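Local coordinates for protein dipeptide Epimerase (Enterococcus faecalis V583, PDB 3JVA) that belongs to the mandelate racemase/muconate lactonizing enzyme family, within the enolase superfamily, and holds a bound magnesium ion in its barrel domain, at residues V142-A147 with R177-F182; E241-F244 with D248-E251. All coordinates share one frame; numbering follows the deposited sequence.

Contact 1 (V142-A147 with R177-F182)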
loop_
_atom_site.group_PDB
_atom_site.type_symbol
_atom_site.label_atom_id
_atom_site.label_comp_id
_atom_site.label_asym_id
_atom_site.label_seq_id
_atom_site.Cartn_x
_atom_site.Cartn_y
_atom_site.Cartn_z
ATOM N N VAL B 142 15.373 -47.457 12.991
ATOM C CA VAL B 142 14.062 -48.045 13.234
ATOM C C VAL B 142 13.030 -47.458 12.274
ATOM O O VAL B 142 12.231 -48.189 11.688
ATOM C CB VAL B 142 13.596 -47.805 14.684
ATOM C CG1 VAL B 142 12.185 -48.344 14.874
ATOM C CG2 VAL B 142 14.554 -48.486 15.653
ATOM N N MET B 143 13.046 -46.138 12.110
ATOM C CA MET B 143 12.102 -45.497 11.203
ATOM C C MET B 143 12.341 -45.988 9.779
ATOM O O MET B 143 11.402 -46.171 9.001
ATOM C CB MET B 143 12.249 -43.974 11.265
ATOM C CG MET B 143 11.932 -43.383 12.628
ATOM S SD MET B 143 11.816 -41.579 12.590
ATOM C CE MET B 143 10.224 -41.384 11.750
ATOM N N ALA B 144 13.609 -46.213 9.448
ATOM C CA ALA B 144 13.980 -46.686 8.123
ATOM C C ALA B 144 13.371 -48.053 7.837
ATOM O O ALA B 144 12.829 -48.283 6.753
ATOM C CB ALA B 144 15.498 -46.747 7.998
ATOM N N GLN B 145 13.453 -48.962 8.804
ATOM C CA GLN B 145 12.889 -50.293 8.605
ATOM C C GLN B 145 11.367 -50.206 8.521
ATOM O O GLN B 145 10.735 -50.958 7.780
ATOM C CB GLN B 145 13.310 -51.250 9.728
ATOM C CG GLN B 145 12.718 -50.954 11.091
ATOM C CD GLN B 145 13.041 -52.034 12.109
ATOM O OE1 GLN B 145 14.208 -52.276 12.427
ATOM N NE2 GLN B 145 12.007 -52.693 12.622
ATOM N N LYS B 146 10.777 -49.279 9.270
ATOM C CA LYS B 146 9.328 -49.119 9.227
ATOM C C LYS B 146 8.934 -48.586 7.855
ATOM O O LYS B 146 7.917 -48.986 7.295
ATOM C CB LYS B 146 8.850 -48.164 10.321
ATOM C CG LYS B 146 9.061 -48.687 11.734
ATOM C CD LYS B 146 8.486 -47.733 12.773
ATOM C CE LYS B 146 9.058 -46.328 12.622
ATOM N NZ LYS B 146 8.571 -45.412 13.684
ATOM N N ALA B 147 9.752 -47.687 7.312
ATOM C CA ALA B 147 9.484 -47.122 5.996
ATOM C C ALA B 147 9.451 -48.233 4.947
ATOM O O ALA B 147 8.533 -48.297 4.126
ATOM C CB ALA B 147 10.551 -46.089 5.637
ATOM N N ARG B 177 15.197 -42.012 3.448
ATOM C CA ARG B 177 15.427 -41.856 2.018
ATOM C C ARG B 177 16.319 -42.952 1.445
ATOM O O ARG B 177 15.994 -43.549 0.420
ATOM C CB ARG B 177 16.042 -40.483 1.711
ATOM C CG ARG B 177 16.326 -40.257 0.228
ATOM C CD ARG B 177 15.063 -40.413 -0.607
ATOM N NE ARG B 177 14.160 -39.274 -0.468
ATOM C CZ ARG B 177 12.868 -39.304 -0.773
ATOM N NH1 ARG B 177 12.319 -40.423 -1.227
ATOM N NH2 ARG B 177 12.126 -38.210 -0.650
ATOM N N GLU B 178 17.441 -43.218 2.102
ATOM C CA GLU B 178 18.357 -44.242 1.615
ATOM C C GLU B 178 17.727 -45.626 1.660
ATOM O O GLU B 178 18.048 -46.488 0.844
ATOM C CB GLU B 178 19.655 -44.231 2.428
ATOM C CG GLU B 178 19.456 -44.285 3.930
ATOM C CD GLU B 178 20.754 -44.090 4.695
ATOM O OE1 GLU B 178 21.483 -43.120 4.384
ATOM O OE2 GLU B 178 21.041 -44.897 5.610
ATOM N N ALA B 179 16.817 -45.834 2.606
ATOM C CA ALA B 179 16.166 -47.127 2.739
ATOM C C ALA B 179 15.133 -47.408 1.652
ATOM O O ALA B 179 15.078 -48.519 1.123
ATOM C CB ALA B 179 15.515 -47.243 4.113
ATOM N N VAL B 180 14.327 -46.409 1.299
ATOM C CA VAL B 180 13.279 -46.615 0.303
ATOM C C VAL B 180 13.482 -46.010 -1.088
ATOM O O VAL B 180 12.692 -46.258 -1.990
ATOM C CB VAL B 180 11.919 -46.125 0.848
ATOM C CG1 VAL B 180 11.655 -46.755 2.216
ATOM C CG2 VAL B 180 11.914 -44.603 0.944
ATOM N N GLY B 181 14.526 -45.212 -1.275
ATOM C CA GLY B 181 14.742 -44.637 -2.593
ATOM C C GLY B 181 14.031 -43.318 -2.825
ATOM O O GLY B 181 13.292 -42.841 -1.964
ATOM N N PHE B 182 14.232 -42.746 -4.009
ATOM C CA PHE B 182 13.655 -41.450 -4.351
ATOM C C PHE B 182 12.272 -41.418 -4.993
ATOM O O PHE B 182 11.745 -40.336 -5.244
ATOM C CB PHE B 182 14.648 -40.680 -5.226
ATOM C CG PHE B 182 15.865 -40.227 -4.477
ATOM C CD1 PHE B 182 15.900 -38.973 -3.876
ATOM C CD2 PHE B 182 16.943 -41.083 -4.301
ATOM C CE1 PHE B 182 16.992 -38.579 -3.104
ATOM C CE2 PHE B 182 18.039 -40.703 -3.532
ATOM C CZ PHE B 182 18.062 -39.449 -2.932
#
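A144 and A147 of helix 140-152 meet A179 and V180 of helix 166-180, two successive helices on the outside of the TIM-type barrel domain. The side chains that meet are all small and apolar. A144 CB and A179 CB meet methyl to methyl at 3.9 Å. A179 CB also rests against the backbone carbonyl oxygen A144 O. The CA atoms of A144 and A179 are 5.8 Å apart, a close approach that their short side chains allow. One turn further along helix 140-152, A147 CB meets CG1 of V180, the residue next to A179, at 3.7 Å. V180 chi1 is -52°, which places CG1 beside its own backbone N and against the A147 methyl. The same V180 CG1 lies 3.8 Å from A147 C, so it touches the backbone as well as the side chain. V148 and V151 extend the apolar patch beside A179 and V180. A147 also packs on L158 of strand 157-161. No hydrogen bond crosses between the segments.

A group of polar bonds lies at the end of helix 166-180. G181 leaves it with a positive phi of 88°. Its carbonyl oxygen G181 O accepts from R177 NH1 at 2.7 Å, and lies near the guanidinium plane at its edge. R177 CD sits 3.6 Å above the F182 ring plane, over the ring centre. The guanidinium also donates to I184 O, Y209 O and Q210 O. The chemistry is thus divided: short apolar side chains let the helices approach closely, while arginine-to-carbonyl bonds fix the chain where helix 166-180 ends.

Contact 2 (E241-F244 with D248-E251)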
loop_
_atom_site.group_PDB
_atom_site.type_symbol
_atom_site.label_atom_id
_atom_site.label_comp_id
_atom_site.label_asym_id
_atom_site.label_seq_id
_atom_site.Cartn_x
_atom_site.Cartn_y
_atom_site.Cartn_z
ATOM N N GLU B 241 -1.949 -25.654 11.393
ATOM C CA GLU B 241 -2.490 -24.937 12.541
ATOM C C GLU B 241 -2.889 -23.488 12.233
ATOM O O GLU B 241 -3.747 -22.930 12.918
ATOM C CB GLU B 241 -1.494 -24.969 13.715
ATOM C CG GLU B 241 -1.382 -26.316 14.460
ATOM C CD GLU B 241 -0.685 -27.419 13.663
ATOM O OE1 GLU B 241 0.034 -27.110 12.687
ATOM O OE2 GLU B 241 -0.842 -28.605 14.032
ATOM N N SER B 242 -2.282 -22.878 11.211
ATOM C CA SER B 242 -2.627 -21.501 10.848
ATOM C C SER B 242 -4.010 -21.441 10.205
ATOM O O SER B 242 -4.570 -20.359 10.029
ATOM C CB SER B 242 -1.598 -20.899 9.878
ATOM O OG SER B 242 -0.400 -20.540 10.551
ATOM N N CYS B 243 -4.556 -22.601 9.846
ATOM C CA CYS B 243 -5.886 -22.642 9.243
ATOM C C CYS B 243 -6.839 -23.576 9.972
ATOM O O CYS B 243 -6.718 -24.800 9.874
ATOM C CB CYS B 243 -5.821 -23.062 7.773
ATOM S SG CYS B 243 -7.476 -23.153 6.996
ATOM N N PHE B 244 -7.782 -22.989 10.705
ATOM C CA PHE B 244 -8.794 -23.746 11.427
ATOM C C PHE B 244 -10.088 -23.697 10.620
ATOM O O PHE B 244 -10.646 -24.737 10.274
ATOM C CB PHE B 244 -9.049 -23.147 12.815
ATOM C CG PHE B 244 -8.155 -23.696 13.893
ATOM C CD1 PHE B 244 -6.782 -23.778 13.704
ATOM C CD2 PHE B 244 -8.688 -24.118 15.103
ATOM C CE1 PHE B 244 -5.953 -24.272 14.705
ATOM C CE2 PHE B 244 -7.863 -24.616 16.112
ATOM C CZ PHE B 244 -6.490 -24.691 15.907
ATOM N N ASP B 248 -9.942 -18.195 8.280
ATOM C CA ASP B 248 -8.486 -18.318 8.290
ATOM C C ASP B 248 -8.006 -18.559 6.861
ATOM O O ASP B 248 -7.005 -17.994 6.422
ATOM C CB ASP B 248 -8.028 -19.495 9.160
ATOM C CG ASP B 248 -8.285 -19.279 10.637
ATOM O OD1 ASP B 248 -8.358 -18.115 11.088
ATOM O OD2 ASP B 248 -8.396 -20.292 11.359
ATOM N N ALA B 249 -8.719 -19.415 6.135
ATOM C CA ALA B 249 -8.348 -19.709 4.759
ATOM C C ALA B 249 -8.382 -18.448 3.909
ATOM O O ALA B 249 -7.487 -18.215 3.104
ATOM C CB ALA B 249 -9.282 -20.768 4.172
ATOM N N LEU B 250 -9.422 -17.635 4.089
ATOM C CA LEU B 250 -9.558 -16.399 3.326
ATOM C C LEU B 250 -8.367 -15.471 3.559
ATOM O O LEU B 250 -7.820 -14.900 2.616
ATOM C CB LEU B 250 -10.861 -15.690 3.710
ATOM C CG LEU B 250 -11.163 -14.370 2.997
ATOM C CD1 LEU B 250 -11.071 -14.553 1.484
ATOM C CD2 LEU B 250 -12.554 -13.892 3.407
ATOM N N GLU B 251 -7.965 -15.334 4.820
ATOM C CA GLU B 251 -6.837 -14.481 5.169
ATOM C C GLU B 251 -5.549 -15.035 4.569
ATOM O O GLU B 251 -4.741 -14.281 4.028
ATOM C CB GLU B 251 -6.710 -14.378 6.690
ATOM C CG GLU B 251 -5.612 -13.447 7.177
ATOM C CD GLU B 251 -5.767 -12.029 6.649
ATOM O OE1 GLU B 251 -6.917 -11.543 6.569
ATOM O OE2 GLU B 251 -4.735 -11.399 6.329
#
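F244 and D248 make the hydrogen bond that joins 241-244, in the loop after strand 236-239, to the first turn of helix 246-255. F244 N donates to D248 OD2 over 2.8 Å, with an N-H...O angle of 156°. The carboxylate receives it on the anti lone pair of OD2, the one turned away from OD1. D248 chi1 is -68°, which sets the carboxyl carbon beside its own backbone N; from there OD2 reaches F244 N. F244 CB comes to 3.3 Å from the same oxygen, D248 OD2. The D248 backbone N is bonded to D245 OD1, so an aspartate just ahead also takes part in the helix start.

The other carboxylate oxygen makes a salt bridge: D248 OD1 pairs with R221 NH2 of another subunit.

Van der Waals contacts fill in beside the bond. D248 CB packs 3.7 Å from S242 O and 3.8 Å from C243 CA. C243 chi1 is 179°, with SG anti to its backbone N. From there C243 SG reaches the start of the helix, 4.1 Å from A249 CB.

Buried polar atoms of the loop have further partners. S242 OG is hydrogen-bonded to R220 O and Q216 NE2, and C243 O to K267 NZ. Segment 241-244 directly follows D240, a magnesium ligand, and the F244 side chain is about 10 Å from the ion. D248 thus serves two ends at once: one oxygen holds the loop backbone, while the other meets an arginine across a subunit interface, which would be expected to stabilise its negative charge.

Following the chain, helix 140-152 comes first, then strand 157-161 and helix 166-180. Contact 1 closes this loop of 29 intervening residues by joining the two helices. The chain then adds strands 185-189, 213-215 and 236-239, which include or lead into the magnesium ligands D189, E215 and D240. Contact 2 follows, closing a tight turn in which three residues, two of them helical, separate 241-244 from 248-251. The contacts lie in series, neither nested nor crossed. The nearest atoms of contact 1 and contact 2 are about 17 Å apart. Contact 1 ties neighbouring outer helices of the barrel, whereas contact 2 ties a post-strand loop to its following helix.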